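Local coordinates for protein putative transcriptional regulator (Clostridium difficile, PDB 3QI7) that is of unknown function but has a periplasmic-binding-protein-like fold and so probably binds a small ligand such as a sugar, at residues A[40-45]-A[55-60]; A[11-16]-A[317-322]; A[27-32]-A[59-64]; A[86-91]-A[112-117]. All coordinates share one frame; numbering follows the deposited sequence. Where two conformers were deposited one is given.

In the fold
All four contacts lie in the lobe built on the larger sheet, where neighbouring strands run 57-63, 13-19, 88-94 and 115-118, all parallel. Contacts 1 and 3 both join helix 26-42 to strand 57-63, share I59 and K60, and have centres about 16 Å apart. Contact 2 brings strand 13-19 against helix 306-324 from late in the chain, so its 300-residue span encloses the other three; within it, contacts 1 and 3 close before contact 4 opens. Contact 4 pairs the next two strands, its centre about 8 Å from that of contact 2. Helices on a mostly parallel sheet are consistent with one lobe of a periplasmic-binding-protein-like fold.

Contact 1: A[40-45]-A[55-60]; sequences EEENKI and VKQTIK
N43 carries this contact with its carboxamide, which reaches to the backbone of Q57 and engages both of its polar groups. N43 ND2 donates to Q57 O at 2.8 Å, with the acceptor close to the amide plane of N43 but the nitrogen standing above the plane of the Q57 carbonyl. In return Q57 N gives a weak bond to N43 OD1 at 3.3 Å. The first torsion of N43 (-72°) sets CG beside its own backbone N and turns the amide toward the strand. T58 CG2 packs against N43 ND2 at 3.5 Å, and K56 lays CB and CG alongside OD1. K56 bends at its last torsion (-64°) so that NZ curls back in a weak bond to N43 O, 2.9 Å away. N43 thus meets the side of strand 57-63 turned away from strand 13-19, where helix 26-42 hands over to the loop that closes a beta-alpha-beta crossover. Q57 has a strained first torsion (-5°), CG almost eclipsing the backbone N, which brings its amide to the E42 carboxylate, the two crossing obliquely. There the acceptors Q57 OE1 and E42 OE1 sit 3.3 Å apart without bonding. K323 NZ bonds Q57 OE1, whereas Q57 NE2 is buried without a partner. A type I turn from E42 to I45 positions N43, and K44 NZ makes a salt bridge to the syn lone pair of E41 OE2 at 2.6 Å.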
loop_
_atom_site.group_PDB
_atom_site.type_symbol
_atom_site.label_atom_id
_atom_site.label_comp_id
_atom_site.label_asym_id
_atom_site.label_seq_id
_atom_site.Cartn_x
_atom_site.Cartn_y
_atom_site.Cartn_z
ATOM N N GLU A 40 -13.209 -4.412 19.682
ATOM C CA GLU A 40 -13.460 -4.560 21.130
ATOM C C GLU A 40 -14.570 -3.612 21.569
ATOM O O GLU A 40 -15.474 -4.012 22.295
ATOM C CB GLU A 40 -12.203 -4.341 21.967
ATOM C CG GLU A 40 -11.219 -5.495 21.945
ATOM C CD GLU A 40 -9.831 -5.101 22.466
ATOM O OE1 GLU A 40 -9.536 -3.889 22.566
ATOM O OE2 GLU A 40 -9.040 -6.017 22.771
ATOM N N GLU A 41 -14.508 -2.373 21.115
ATOM C CA GLU A 41 -15.534 -1.372 21.437
ATOM C C GLU A 41 -16.924 -1.735 20.896
ATOM O O GLU A 41 -17.920 -1.603 21.602
ATOM C CB GLU A 41 -15.113 -0.010 20.907
ATOM C CG GLU A 41 -13.908 0.555 21.653
ATOM C CD GLU A 41 -14.208 0.731 23.139
ATOM O OE1 GLU A 41 -15.097 1.545 23.455
ATOM O OE2 GLU A 41 -13.590 0.041 23.981
ATOM N N GLU A 42 -16.980 -2.168 19.644
ATOM C CA GLU A 42 -18.223 -2.656 19.041
ATOM C C GLU A 42 -18.829 -3.762 19.889
ATOM O O GLU A 42 -20.049 -3.817 20.076
ATOM C CB GLU A 42 -17.977 -3.211 17.629
ATOM C CG GLU A 42 -18.156 -2.207 16.490
ATOM C CD GLU A 42 -17.798 -2.798 15.105
ATOM O OE1 GLU A 42 -18.151 -3.969 14.817
ATOM O OE2 GLU A 42 -17.164 -2.085 14.298
ATOM N N ASN A 43 -17.979 -4.653 20.391
ATOM C CA ASN A 43 -18.455 -5.791 21.149
ATOM C C ASN A 43 -19.047 -5.416 22.527
ATOM O O ASN A 43 -19.642 -6.269 23.186
ATOM C CB ASN A 43 -17.337 -6.824 21.339
ATOM C CG ASN A 43 -16.992 -7.586 20.059
ATOM O OD1 ASN A 43 -17.816 -7.761 19.151
ATOM N ND2 ASN A 43 -15.767 -8.087 20.014
ATOM N N LYS A 44 -18.866 -4.169 22.962
ATOM C CA LYS A 44 -19.447 -3.705 24.229
ATOM C C LYS A 44 -20.934 -3.337 24.108
ATOM O O LYS A 44 -21.637 -3.308 25.122
ATOM C CB LYS A 44 -18.654 -2.519 24.807
ATOM C CG LYS A 44 -17.260 -2.889 25.316
ATOM C CD LYS A 44 -16.481 -1.665 25.773
ATOM C CE LYS A 44 -15.029 -1.991 26.045
ATOM N NZ LYS A 44 -14.228 -0.770 26.372
ATOM N N ILE A 45 -21.398 -3.044 22.890
ATOM C CA ILE A 45 -22.809 -2.729 22.633
ATOM C C ILE A 45 -23.523 -4.022 22.274
ATOM O O ILE A 45 -23.244 -4.605 21.227
ATOM C CB ILE A 45 -23.022 -1.735 21.440
ATOM C CG1 ILE A 45 -21.949 -0.642 21.395
ATOM C CG2 ILE A 45 -24.409 -1.098 21.535
ATOM C CD1 ILE A 45 -21.877 0.182 22.639
ATOM N N VAL A 55 -23.801 -10.233 16.538
ATOM C CA VAL A 55 -22.781 -11.268 16.550
ATOM C C VAL A 55 -21.475 -10.579 16.977
ATOM O O VAL A 55 -21.278 -9.406 16.679
ATOM C CB VAL A 55 -22.611 -11.891 15.159
ATOM C CG1 VAL A 55 -21.576 -13.000 15.205
ATOM C CG2 VAL A 55 -23.965 -12.418 14.622
ATOM N N LYS A 56 -20.603 -11.291 17.679
ATOM C CA LYS A 56 -19.344 -10.700 18.149
ATOM C C LYS A 56 -18.164 -11.156 17.308
ATOM O O LYS A 56 -18.050 -12.338 16.946
ATOM C CB LYS A 56 -19.095 -11.026 19.628
ATOM C CG LYS A 56 -19.953 -10.196 20.613
ATOM C CD LYS A 56 -19.841 -10.718 22.046
ATOM C CE LYS A 56 -21.012 -10.235 22.917
ATOM N NZ LYS A 56 -21.047 -8.749 23.097
ATOM N N GLN A 57 -17.285 -10.207 16.992
ATOM C CA GLN A 57 -16.078 -10.510 16.243
ATOM C C GLN A 57 -14.883 -9.873 16.942
ATOM O O GLN A 57 -14.978 -8.748 17.444
ATOM C CB GLN A 57 -16.158 -9.981 14.792
ATOM C CG GLN A 57 -17.493 -9.353 14.370
ATOM C CD GLN A 57 -17.562 -7.850 14.578
ATOM O OE1 GLN A 57 -18.153 -7.142 13.770
ATOM N NE2 GLN A 57 -16.973 -7.355 15.663
ATOM N N THR A 58 -13.770 -10.594 16.969
ATOM C CA THR A 58 -12.496 -10.058 17.476
ATOM C C THR A 58 -11.384 -10.372 16.476
ATOM O O THR A 58 -11.493 -11.278 15.652
ATOM C CB THR A 58 -12.068 -10.656 18.886
ATOM O OG1 THR A 58 -12.068 -12.079 18.821
ATOM C CG2 THR A 58 -12.966 -10.185 20.045
ATOM N N ILE A 59 -10.310 -9.619 16.570
ATOM C CA ILE A 59 -9.160 -9.843 15.734
ATOM C C ILE A 59 -8.117 -10.589 16.552
ATOM O O ILE A 59 -7.849 -10.223 17.704
ATOM C CB ILE A 59 -8.592 -8.508 15.217
ATOM C CG1 ILE A 59 -9.512 -7.970 14.107
ATOM C CG2 ILE A 59 -7.175 -8.702 14.689
ATOM C CD1 ILE A 59 -9.337 -6.489 13.807
ATOM N N LYS A 60 -7.579 -11.662 15.979
ATOM C CA LYS A 60 -6.425 -12.319 16.558
ATOM C C LYS A 60 -5.184 -11.944 15.771
ATOM O O LYS A 60 -4.953 -12.464 14.655
ATOM C CB LYS A 60 -6.593 -13.850 16.558
ATOM C CG LYS A 60 -5.444 -14.620 17.238
ATOM C CD LYS A 60 -5.839 -16.078 17.475
ATOM C CE LYS A 60 -4.969 -16.767 18.547
ATOM N NZ LYS A 60 -3.784 -17.352 17.902
#

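Contact 2: A[11-16]-A[317-322]; sequences DDFKVA and LATEMV
F13 holds its ring flat against V322, whose CG1 stands over the ring centre, 3.5 Å from the F13 centroid and almost exactly on the normal, a CH-pi contact. F13 adopts the crowded first torsion (64°), with CG between the backbone N and the carbonyl carbon, and its ring is turned crosswise to the side chain. D11 O lies in the ring plane at an edge. V322 places CG1 anti to its backbone N (chi1 177°), aiming that methyl into the face, while V322 CB lies over F13 CE2 on the same face, at 3.7 Å. The methyl of T319, also anti to its N, meets the ring tip, CG2 to F13 CZ at 4.1 Å. Two residues along the strand, on the same side, V15 splits its branches: CG1, anti to N, touches A318 CB at 4.0 Å, and CG2 approaches T319 OG1 at 3.9 Å. That hydroxyl is bonded to Y39 OH and I315 O. The axes of strand 13-16 and helix 317-322 run roughly antiparallel (149°) and pass 9.4 Å apart. Helix 306-324 spans the sheet face here: A318 also packs on A90 and I117, V322 on Q89 and I115, and Y39 of helix 26-42 adjoins T319.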
loop_
_atom_site.group_PDB
_atom_site.type_symbol
_atom_site.label_atom_id
_atom_site.label_comp_id
_atom_site.label_asym_id
_atom_site.label_seq_id
_atom_site.Cartn_x
_atom_site.Cartn_y
_atom_site.Cartn_z
ATOM N N ASP A 11 -22.142 -18.140 14.960
ATOM C CA ASP A 11 -21.321 -18.126 16.171
ATOM C C ASP A 11 -20.406 -16.896 16.217
ATOM O O ASP A 11 -19.946 -16.397 15.185
ATOM C CB ASP A 11 -20.417 -19.367 16.252
ATOM C CG ASP A 11 -21.184 -20.668 16.512
ATOM O OD1 ASP A 11 -22.311 -20.636 17.054
ATOM O OD2 ASP A 11 -20.633 -21.735 16.184
ATOM N N ASP A 12 -20.117 -16.433 17.422
ATOM C CA ASP A 12 -19.095 -15.414 17.596
ATOM C C ASP A 12 -17.783 -15.944 17.009
ATOM O O ASP A 12 -17.509 -17.148 17.073
ATOM C CB ASP A 12 -18.955 -15.060 19.071
ATOM C CG ASP A 12 -20.219 -14.412 19.644
ATOM O OD1 ASP A 12 -21.095 -13.937 18.866
ATOM O OD2 ASP A 12 -20.323 -14.374 20.889
ATOM N N PHE A 13 -16.997 -15.075 16.388
ATOM C CA PHE A 13 -15.874 -15.583 15.608
ATOM C C PHE A 13 -14.619 -14.751 15.746
ATOM O O PHE A 13 -14.649 -13.644 16.284
ATOM C CB PHE A 13 -16.291 -15.761 14.137
ATOM C CG PHE A 13 -16.657 -14.485 13.436
ATOM C CD1 PHE A 13 -17.936 -13.941 13.557
ATOM C CD2 PHE A 13 -15.725 -13.829 12.627
ATOM C CE1 PHE A 13 -18.292 -12.778 12.891
ATOM C CE2 PHE A 13 -16.067 -12.650 11.958
ATOM C CZ PHE A 13 -17.366 -12.128 12.089
ATOM N N LYS A 14 -13.500 -15.317 15.308
ATOM C CA LYS A 14 -12.231 -14.568 15.238
ATOM C C LYS A 14 -11.781 -14.397 13.775
ATOM O O LYS A 14 -11.956 -15.303 12.934
ATOM C CB LYS A 14 -11.133 -15.277 16.041
ATOM C CG LYS A 14 -11.416 -15.450 17.538
ATOM C CD LYS A 14 -10.201 -16.073 18.229
ATOM C CE LYS A 14 -10.422 -16.292 19.734
ATOM N NZ LYS A 14 -9.662 -17.490 20.181
ATOM N N VAL A 15 -11.264 -13.216 13.476
ATOM C CA VAL A 15 -10.549 -12.954 12.236
ATOM C C VAL A 15 -9.067 -12.876 12.588
ATOM O O VAL A 15 -8.628 -11.952 13.266
ATOM C CB VAL A 15 -11.015 -11.646 11.576
ATOM C CG1 VAL A 15 -10.233 -11.392 10.274
ATOM C CG2 VAL A 15 -12.537 -11.709 11.271
ATOM N N ALA A 16 -8.304 -13.868 12.164
ATOM C CA ALA A 16 -6.876 -13.872 12.446
ATOM C C ALA A 16 -6.183 -13.013 11.396
ATOM O O ALA A 16 -6.509 -13.131 10.220
ATOM C CB ALA A 16 -6.319 -15.312 12.440
ATOM N N LEU A 317 -13.788 -6.973 4.939
ATOM C CA LEU A 317 -14.362 -7.926 3.993
ATOM C C LEU A 317 -14.557 -9.279 4.657
ATOM O O LEU A 317 -15.625 -9.902 4.519
ATOM C CB LEU A 317 -13.430 -8.080 2.778
ATOM C CG LEU A 317 -13.967 -8.386 1.392
ATOM C CD1 LEU A 317 -15.253 -7.612 1.040
ATOM C CD2 LEU A 317 -12.829 -8.077 0.396
ATOM N N ALA A 318 -13.512 -9.760 5.332
ATOM C CA ALA A 318 -13.598 -11.037 6.043
ATOM C C ALA A 318 -14.786 -11.023 7.012
ATOM O O ALA A 318 -15.608 -11.929 7.019
ATOM C CB ALA A 318 -12.295 -11.343 6.800
ATOM N N THR A 319 -14.880 -9.988 7.835
ATOM C CA THR A 319 -16.005 -9.849 8.790
ATOM C C THR A 319 -17.381 -9.907 8.099
ATOM O O THR A 319 -18.302 -10.622 8.541
ATOM C CB THR A 319 -15.851 -8.543 9.594
ATOM O OG1 THR A 319 -14.606 -8.595 10.298
ATOM C CG2 THR A 319 -17.016 -8.349 10.590
ATOM N N GLU A 320 -17.518 -9.169 7.006
ATOM C CA GLU A 320 -18.772 -9.125 6.269
ATOM C C GLU A 320 -19.076 -10.497 5.692
ATOM O O GLU A 320 -20.231 -10.954 5.687
ATOM C CB GLU A 320 -18.681 -8.096 5.145
ATOM C CG GLU A 320 -19.902 -7.991 4.220
ATOM C CD GLU A 320 -21.058 -7.211 4.818
ATOM O OE1 GLU A 320 -20.845 -6.497 5.814
ATOM O OE2 GLU A 320 -22.186 -7.311 4.266
HETATM N N MSE A 321 -18.028 -11.135 5.173
HETATM C CA MSE A 321 -18.186 -12.443 4.538
HETATM C C MSE A 321 -18.637 -13.486 5.554
HETATM O O MSE A 321 -19.493 -14.324 5.243
HETATM C CB MSE A 321 -16.865 -12.885 3.862
HETATM C CG MSE A 321 -16.562 -12.140 2.572
HETATM SE SE MSE A 321 -14.748 -12.556 1.895
HETATM C CE MSE A 321 -15.321 -14.187 0.925
ATOM N N VAL A 322 -18.044 -13.466 6.746
ATOM C CA VAL A 322 -18.423 -14.414 7.794
ATOM C C VAL A 322 -19.851 -14.100 8.287
ATOM O O VAL A 322 -20.677 -14.987 8.341
ATOM C CB VAL A 322 -17.409 -14.459 8.976
ATOM C CG1 VAL A 322 -17.911 -15.419 10.057
ATOM C CG2 VAL A 322 -16.008 -14.903 8.480
#

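Contact 3: A[27-32]-A[59-64]; sequences VQYNMV and IKHVVL
The axes of helix 27-32 and strand 59-63 pass 10.0 Å apart and run close to antiparallel (156°), with V32 and H61 nearest in the backbone, CA to CA 7.1 Å. H61 reaches out with CG anti to its backbone N and drives its ring edge onto the face of Y29, whose CG is likewise anti to N. This edge-to-face pair has centroids 4.5 Å apart and planes at 54°. The edge atom is H61 CE1, which hangs over the rim of the tyrosine ring, 3.4 Å from Y29 CD2. From the helix, V32 presents CG1 to one face of the imidazole, 3.7 Å from the H61 centroid and 13° off the normal, a CH-pi contact centred on the ring. V63 CG2 lies more loosely over the rim of the opposite face. The same V63 CG2 touches Y29 CE2 at 3.9 Å, and V32 CG1 extends to I59 CG2 at 4.0 Å. The strand thus offers alternate residues, I59, H61 and V63, to helix 26-42, the crossover between strands 13-19 and 57-63 of a beta-alpha-beta unit. Both imidazole nitrogens are bonded away from the two segments, ND1 to E33 OE2 and NE2 to T19 OG1, which fixes the ring's rotation. The E33 carboxylate would favour a proton on ND1 and might raise the basicity of H61; CE1-H, flanked by both nitrogens, would be polarised toward the tyrosine pi cloud.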
loop_
_atom_site.group_PDB
_atom_site.type_symbol
_atom_site.label_atom_id
_atom_site.label_comp_id
_atom_site.label_asym_id
_atom_site.label_seq_id
_atom_site.Cartn_x
_atom_site.Cartn_y
_atom_site.Cartn_z
ATOM N N VAL A 27 3.377 0.235 10.130
ATOM C CA VAL A 27 2.055 0.656 9.669
ATOM C C VAL A 27 1.054 -0.518 9.682
ATOM O O VAL A 27 -0.048 -0.391 10.210
ATOM C CB VAL A 27 2.119 1.352 8.254
ATOM C CG1 VAL A 27 0.705 1.455 7.632
ATOM C CG2 VAL A 27 2.731 2.764 8.392
ATOM N N GLN A 28 1.440 -1.649 9.099
ATOM C CA GLN A 28 0.592 -2.830 9.086
ATOM C C GLN A 28 0.267 -3.290 10.511
ATOM O O GLN A 28 -0.895 -3.630 10.828
ATOM C CB GLN A 28 1.268 -3.980 8.313
ATOM C CG GLN A 28 1.460 -3.708 6.829
ATOM C CD GLN A 28 2.851 -3.162 6.486
ATOM O OE1 GLN A 28 3.408 -2.193 7.119
ATOM N NE2 GLN A 28 3.444 -3.788 5.503
ATOM N N TYR A 29 1.296 -3.295 11.368
ATOM C CA TYR A 29 1.155 -3.810 12.738
ATOM C C TYR A 29 0.162 -2.960 13.536
ATOM O O TYR A 29 -0.810 -3.478 14.158
ATOM C CB TYR A 29 2.515 -3.859 13.422
ATOM C CG TYR A 29 2.485 -4.517 14.782
ATOM C CD1 TYR A 29 1.997 -3.837 15.907
ATOM C CD2 TYR A 29 2.939 -5.817 14.948
ATOM C CE1 TYR A 29 1.941 -4.441 17.135
ATOM C CE2 TYR A 29 2.916 -6.413 16.187
ATOM C CZ TYR A 29 2.418 -5.719 17.280
ATOM O OH TYR A 29 2.394 -6.339 18.518
ATOM N N ASN A 30 0.392 -1.651 13.499
ATOM C CA ASN A 30 -0.454 -0.727 14.229
ATOM C C ASN A 30 -1.871 -0.584 13.665
ATOM O O ASN A 30 -2.792 -0.364 14.452
ATOM C CB ASN A 30 0.227 0.629 14.395
ATOM C CG ASN A 30 1.350 0.609 15.434
ATOM O OD1 ASN A 30 1.475 -0.324 16.223
ATOM N ND2 ASN A 30 2.155 1.674 15.462
HETATM N N MSE A 31 -2.067 -0.716 12.345
HETATM C CA MSE A 31 -3.427 -0.697 11.794
HETATM C C MSE A 31 -4.242 -1.887 12.322
HETATM O O MSE A 31 -5.386 -1.707 12.759
HETATM C CB MSE A 31 -3.428 -0.672 10.260
HETATM C CG MSE A 31 -4.812 -0.899 9.599
HETATM SE SE MSE A 31 -6.202 0.335 10.216
HETATM C CE MSE A 31 -5.218 2.002 9.907
ATOM N N VAL A 32 -3.661 -3.088 12.285
ATOM C CA VAL A 32 -4.310 -4.275 12.851
ATOM C C VAL A 32 -4.662 -4.071 14.332
ATOM O O VAL A 32 -5.771 -4.401 14.788
ATOM C CB VAL A 32 -3.414 -5.531 12.657
ATOM C CG1 VAL A 32 -3.984 -6.717 13.355
ATOM C CG2 VAL A 32 -3.249 -5.852 11.143
ATOM N N ILE A 59 -10.310 -9.619 16.570
ATOM C CA ILE A 59 -9.160 -9.843 15.734
ATOM C C ILE A 59 -8.117 -10.589 16.552
ATOM O O ILE A 59 -7.849 -10.223 17.704
ATOM C CB ILE A 59 -8.592 -8.508 15.217
ATOM C CG1 ILE A 59 -9.512 -7.970 14.107
ATOM C CG2 ILE A 59 -7.175 -8.702 14.689
ATOM C CD1 ILE A 59 -9.337 -6.489 13.807
ATOM N N LYS A 60 -7.579 -11.662 15.979
ATOM C CA LYS A 60 -6.425 -12.319 16.558
ATOM C C LYS A 60 -5.184 -11.944 15.771
ATOM O O LYS A 60 -4.953 -12.464 14.655
ATOM C CB LYS A 60 -6.593 -13.850 16.558
ATOM C CG LYS A 60 -5.444 -14.620 17.238
ATOM C CD LYS A 60 -5.839 -16.078 17.475
ATOM C CE LYS A 60 -4.969 -16.767 18.547
ATOM N NZ LYS A 60 -3.784 -17.352 17.902
ATOM N N HIS A 61 -4.379 -11.068 16.356
ATOM C CA HIS A 61 -3.156 -10.622 15.709
ATOM C C HIS A 61 -1.998 -11.621 15.878
ATOM O O HIS A 61 -1.467 -11.812 16.971
ATOM C CB HIS A 61 -2.756 -9.241 16.232
ATOM C CG HIS A 61 -1.692 -8.568 15.423
ATOM N ND1 HIS A 61 -1.165 -7.341 15.767
ATOM C CD2 HIS A 61 -1.053 -8.944 14.291
ATOM C CE1 HIS A 61 -0.258 -6.985 14.876
ATOM N NE2 HIS A 61 -0.158 -7.947 13.977
ATOM N N VAL A 62 -1.588 -12.219 14.770
ATOM C CA VAL A 62 -0.503 -13.192 14.741
ATOM C C VAL A 62 0.748 -12.521 14.184
ATOM O O VAL A 62 0.710 -11.936 13.080
ATOM C CB VAL A 62 -0.870 -14.371 13.823
ATOM C CG1 VAL A 62 0.284 -15.405 13.750
ATOM C CG2 VAL A 62 -2.172 -15.036 14.271
ATOM N N VAL A 63 1.848 -12.583 14.936
ATOM C CA VAL A 63 3.072 -11.871 14.579
ATOM C C VAL A 63 4.115 -12.851 14.076
ATOM O O VAL A 63 4.493 -13.791 14.762
ATOM C CB VAL A 63 3.610 -11.079 15.757
ATOM C CG1 VAL A 63 4.805 -10.207 15.336
ATOM C CG2 VAL A 63 2.464 -10.253 16.368
ATOM N N LEU A 64 4.566 -12.644 12.846
ATOM C CA LEU A 64 5.596 -13.500 12.274
ATOM C C LEU A 64 6.936 -13.288 12.988
ATOM O O LEU A 64 7.219 -12.186 13.471
ATOM C CB LEU A 64 5.775 -13.195 10.780
ATOM C CG LEU A 64 4.621 -13.511 9.832
ATOM C CD1 LEU A 64 4.734 -12.616 8.582
ATOM C CD2 LEU A 64 4.561 -14.998 9.441
#

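Contact 4: A[86-91]-A[112-117]; sequences KEVQAI and PEIITI
I114 and I91 cross obliquely on one side of the sheet, I114 CG2 resting on I91 CG1 at 3.8 Å. From the same residue the CG1 arm runs back the other way, so that CD1 lies by V88 O and meets V88 CG1 at 4.1 Å. Helix 101-110 covers this side through V107, which touches both I91 and I114. On the other face A90 and I115 stand side by side, CB to CB 3.9 Å, facing helix 306-324. That helix meets A90 with A318 and I115 with M321. The segments belong to the beta-alpha-beta unit of strand 88-94, helix 101-110 and strand 115-118, and the strands are parallel in the usual staggered bonding: I115 N to Q89 O at 3.1 Å, I91 N to I115 O at 2.8 Å and I117 N to I91 O at 2.9 Å. The last two lie nearly along their C=O axes, whereas I115 N stands above the Q89 carbonyl plane. Where the strands begin, Q89 bends at chi2 (-66°) toward E113, amide and carboxylate planes 46° apart. They join through a water that accepts from Q89 NE2 at 3.2 Å and donates to E113 OE2 at 2.5 Å. R111 forms a salt bridge with that same carboxylate oxygen.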
loop_
_atom_site.group_PDB
_atom_site.type_symbol
_atom_site.label_atom_id
_atom_site.label_comp_id
_atom_site.label_asym_id
_atom_site.label_seq_id
_atom_site.Cartn_x
_atom_site.Cartn_y
_atom_site.Cartn_z
ATOM N N LYS A 86 -11.259 -23.290 16.928
ATOM C CA LYS A 86 -12.586 -23.478 16.360
ATOM C C LYS A 86 -13.328 -22.170 16.059
ATOM O O LYS A 86 -14.266 -22.155 15.255
ATOM C CB LYS A 86 -13.407 -24.355 17.319
ATOM C CG LYS A 86 -14.823 -24.676 16.882
ATOM C CD LYS A 86 -15.253 -26.060 17.405
ATOM C CE LYS A 86 -16.766 -26.216 17.503
ATOM N NZ LYS A 86 -17.503 -25.529 16.398
ATOM N N GLU A 87 -12.913 -21.079 16.700
ATOM C CA GLU A 87 -13.578 -19.792 16.530
ATOM C C GLU A 87 -12.999 -18.961 15.368
ATOM O O GLU A 87 -13.663 -18.045 14.888
ATOM C CB GLU A 87 -13.495 -18.997 17.843
ATOM C CG GLU A 87 -14.052 -19.769 19.047
ATOM C CD GLU A 87 -14.273 -18.871 20.256
ATOM O OE1 GLU A 87 -13.322 -18.164 20.643
ATOM O OE2 GLU A 87 -15.396 -18.868 20.808
ATOM N N VAL A 88 -11.773 -19.283 14.941
ATOM C CA VAL A 88 -11.148 -18.664 13.767
ATOM C C VAL A 88 -11.915 -19.051 12.510
ATOM O O VAL A 88 -11.953 -20.233 12.114
ATOM C CB VAL A 88 -9.640 -19.040 13.623
ATOM C CG1 VAL A 88 -9.039 -18.490 12.291
ATOM C CG2 VAL A 88 -8.838 -18.501 14.808
ATOM N N GLN A 89 -12.536 -18.036 11.895
ATOM C CA GLN A 89 -13.331 -18.212 10.696
ATOM C C GLN A 89 -12.755 -17.514 9.453
ATOM O O GLN A 89 -13.250 -17.739 8.344
ATOM C CB GLN A 89 -14.758 -17.741 10.951
ATOM C CG GLN A 89 -15.467 -18.497 12.059
ATOM C CD GLN A 89 -15.705 -19.951 11.699
ATOM O OE1 GLN A 89 -15.756 -20.292 10.522
ATOM N NE2 GLN A 89 -15.840 -20.816 12.708
ATOM N N ALA A 90 -11.705 -16.701 9.624
ATOM C CA ALA A 90 -11.005 -16.142 8.480
ATOM C C ALA A 90 -9.553 -15.853 8.849
ATOM O O ALA A 90 -9.239 -15.556 10.016
ATOM C CB ALA A 90 -11.718 -14.866 7.977
ATOM N N ILE A 91 -8.673 -15.982 7.861
ATOM C CA ILE A 91 -7.267 -15.598 8.020
ATOM C C ILE A 91 -6.857 -14.590 6.943
ATOM O O ILE A 91 -6.966 -14.873 5.752
ATOM C CB ILE A 91 -6.308 -16.820 7.970
ATOM C CG1 ILE A 91 -6.689 -17.858 9.030
ATOM C CG2 ILE A 91 -4.866 -16.365 8.189
ATOM C CD1 ILE A 91 -5.940 -19.185 8.890
ATOM N N PRO A 112 -11.701 -26.400 5.448
ATOM C CA PRO A 112 -12.180 -25.833 4.181
ATOM C C PRO A 112 -12.997 -24.547 4.303
ATOM O O PRO A 112 -13.011 -23.742 3.360
ATOM C CB PRO A 112 -13.062 -26.953 3.597
ATOM C CG PRO A 112 -12.589 -28.194 4.246
ATOM C CD PRO A 112 -12.106 -27.809 5.613
ATOM N N GLU A 113 -13.658 -24.340 5.442
ATOM C CA GLU A 113 -14.579 -23.203 5.602
ATOM C C GLU A 113 -13.904 -21.867 5.995
ATOM O O GLU A 113 -14.515 -20.806 5.868
ATOM C CB GLU A 113 -15.700 -23.561 6.591
ATOM C CG GLU A 113 -15.354 -23.405 8.090
ATOM C CD GLU A 113 -14.461 -24.506 8.672
ATOM O OE1 GLU A 113 -13.956 -25.387 7.942
ATOM O OE2 GLU A 113 -14.253 -24.468 9.898
ATOM N N ILE A 114 -12.664 -21.920 6.481
ATOM C CA ILE A 114 -11.922 -20.695 6.790
ATOM C C ILE A 114 -11.696 -19.867 5.513
ATOM O O ILE A 114 -11.180 -20.360 4.517
ATOM C CB ILE A 114 -10.563 -20.989 7.507
ATOM C CG1 ILE A 114 -10.826 -21.592 8.891
ATOM C CG2 ILE A 114 -9.714 -19.714 7.641
ATOM C CD1 ILE A 114 -9.577 -21.702 9.833
ATOM N N ILE A 115 -12.093 -18.595 5.568
ATOM C CA ILE A 115 -11.926 -17.665 4.461
ATOM C C ILE A 115 -10.505 -17.139 4.500
ATOM O O ILE A 115 -10.107 -16.548 5.496
ATOM C CB ILE A 115 -12.892 -16.511 4.634
ATOM C CG1 ILE A 115 -14.323 -17.045 4.528
ATOM C CG2 ILE A 115 -12.645 -15.428 3.586
ATOM C CD1 ILE A 115 -15.364 -15.978 4.735
ATOM N N THR A 116 -9.735 -17.366 3.443
ATOM C CA THR A 116 -8.349 -16.866 3.380
ATOM C C THR A 116 -8.186 -15.678 2.428
ATOM O O THR A 116 -8.732 -15.670 1.326
ATOM C CB THR A 116 -7.386 -18.007 2.978
ATOM O OG1 THR A 116 -7.871 -18.650 1.794
ATOM C CG2 THR A 116 -7.267 -19.030 4.138
ATOM N N ILE A 117 -7.438 -14.664 2.869
ATOM C CA ILE A 117 -7.312 -13.419 2.142
ATOM C C ILE A 117 -5.852 -12.945 2.201
ATOM O O ILE A 117 -5.275 -12.837 3.294
ATOM C CB ILE A 117 -8.214 -12.315 2.754
ATOM C CG1 ILE A 117 -9.646 -12.814 2.953
ATOM C CG2 ILE A 117 -8.162 -11.014 1.910
ATOM C CD1 ILE A 117 -10.596 -11.775 3.436
HETATM O O HOH W 1 -15.861 -23.786 11.629
#